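Local structure of ribonucleoside-diphosphate reductase subunit beta (Streptococcus sanguinis, 4N83) at residues Q203-F206 and N207-P210. The protein probably serves as the dimetal-carrying small subunit of a class Ib ribonucleotide reductase, which converts ribonucleoside diphosphates to deoxyribonucleotides. Numbering follows the deposited sequence.
Sequences QLAF and NELP
Asn207 doubles back on the last turn of helix 178-206 and grips the carbonyl of Gln203 twice, an example of a side chain and its own backbone sharing one acceptor. Followed outward, Asn207 CB lies 3.5 Å from Gln203 O. The next atom, CG, is anti to the carbonyl carbon of Asn207 itself and beside its backbone N (chi1 -77°), which folds the side chain back along the helix; Asn207 CG is 3.6 Å from Gln203 O. At the tip, Asn207 ND2 donates to Gln203 O over 2.8 Å, the acceptor lying close to the plane of the side-chain amide and the N-H...O angle being 158°. ND2 is tilted from the plane of the Gln203 carbonyl by only 18°, and its bond fixes the rotation of the Asn207 amide. The backbone bond from Asn207 N to Gln203 O is longer, 3.2 Å.

The turn lies at the surface, away from the dimanganese site, and joins helix 178-206 to helix 211-240 of the ferritin-like helical fold, with Pro210 as N-cap of the second helix. Next along, Glu208 lays its side chain beside the following carbonyl, Glu208 CG being 3.3 Å from Leu204 O. Its OE2 forms a salt bridge with Arg82, while Glu208 OE1 lies 3.7 Å from Ala205 CA. Leu209 then points back to the helix, with Leu209 CG 3.5 Å from Ala205 O, and touches Leu147, as Ala205 does. The ring of Phe206 turns instead to helix 211-240, against Gln214, Leu217 and Lys218.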
loop_
_atom_site.group_PDB
_atom_site.type_symbol
_atom_site.label_atom_id
_atom_site.label_comp_id
_atom_site.label_asym_id
_atom_site.label_seq_id
_atom_site.Cartn_x
_atom_site.Cartn_y
_atom_site.Cartn_z
ATOM N N GLN A 203 1.089 17.499 -14.792
ATOM C CA GLN A 203 1.359 18.874 -15.234
ATOM C C GLN A 203 2.828 19.284 -15.100
ATOM O O GLN A 203 3.282 20.190 -15.797
ATOM C CB GLN A 203 0.479 19.868 -14.469
ATOM C CG GLN A 203 -1.001 19.772 -14.808
ATOM C CD GLN A 203 -1.873 20.549 -13.840
ATOM O OE1 GLN A 203 -1.541 21.670 -13.453
ATOM N NE2 GLN A 203 -2.999 19.962 -13.448
ATOM N N LEU A 204 3.561 18.634 -14.199
ATOM C CA LEU A 204 5.001 18.865 -14.070
ATOM C C LEU A 204 5.741 18.330 -15.289
ATOM O O LEU A 204 6.556 19.033 -15.883
ATOM C CB LEU A 204 5.559 18.225 -12.789
ATOM C CG LEU A 204 5.738 19.154 -11.583
ATOM C CD1 LEU A 204 4.476 19.945 -11.272
ATOM C CD2 LEU A 204 6.179 18.353 -10.367
ATOM N N ALA A 205 5.441 17.088 -15.661
ATOM C CA ALA A 205 6.067 16.446 -16.818
ATOM C C ALA A 205 5.451 16.891 -18.151
ATOM O O ALA A 205 6.016 16.625 -19.211
ATOM C CB ALA A 205 5.999 14.932 -16.682
ATOM N N PHE A 206 4.298 17.558 -18.095
ATOM C CA PHE A 206 3.639 18.094 -19.291
ATOM C C PHE A 206 4.258 19.429 -19.720
ATOM O O PHE A 206 4.413 19.689 -20.915
ATOM C CB PHE A 206 2.137 18.262 -19.030
ATOM C CG PHE A 206 1.366 18.814 -20.198
ATOM C CD1 PHE A 206 1.045 18.003 -21.278
ATOM C CD2 PHE A 206 0.947 20.139 -20.209
ATOM C CE1 PHE A 206 0.328 18.508 -22.352
ATOM C CE2 PHE A 206 0.232 20.649 -21.280
ATOM C CZ PHE A 206 -0.078 19.832 -22.353
ATOM N N ASN A 207 4.609 20.264 -18.742
ATOM C CA ASN A 207 5.232 21.571 -19.002
ATOM C C ASN A 207 6.750 21.506 -19.238
ATOM O O ASN A 207 7.375 22.524 -19.542
ATOM C CB ASN A 207 4.918 22.549 -17.860
ATOM C CG ASN A 207 3.505 23.105 -17.937
ATOM O OD1 ASN A 207 3.215 23.975 -18.759
ATOM N ND2 ASN A 207 2.620 22.610 -17.078
ATOM N N GLU A 208 7.336 20.318 -19.096
ATOM C CA GLU A 208 8.753 20.104 -19.410
ATOM C C GLU A 208 8.968 19.762 -20.888
ATOM O O GLU A 208 10.063 19.952 -21.419
ATOM C CB GLU A 208 9.335 19.002 -18.525
ATOM C CG GLU A 208 9.568 19.443 -17.088
ATOM C CD GLU A 208 9.920 18.295 -16.158
ATOM O OE1 GLU A 208 9.710 17.120 -16.531
ATOM O OE2 GLU A 208 10.409 18.572 -15.043
ATOM N N LEU A 209 7.926 19.251 -21.540
ATOM C CA LEU A 209 7.971 18.943 -22.967
ATOM C C LEU A 209 7.759 20.216 -23.788
ATOM O O LEU A 209 7.158 21.174 -23.295
ATOM C CB LEU A 209 6.886 17.924 -23.327
ATOM C CG LEU A 209 6.868 16.601 -22.556
ATOM C CD1 LEU A 209 5.630 15.795 -22.923
ATOM C CD2 LEU A 209 8.134 15.795 -22.812
ATOM N N PRO A 210 8.248 20.234 -25.043
ATOM C CA PRO A 210 7.972 21.360 -25.938
ATOM C C PRO A 210 6.565 21.277 -26.533
ATOM O O PRO A 210 5.927 20.224 -26.453
ATOM C CB PRO A 210 9.027 21.199 -27.034
ATOM C CG PRO A 210 9.288 19.734 -27.085
ATOM C CD PRO A 210 9.116 19.225 -25.682
#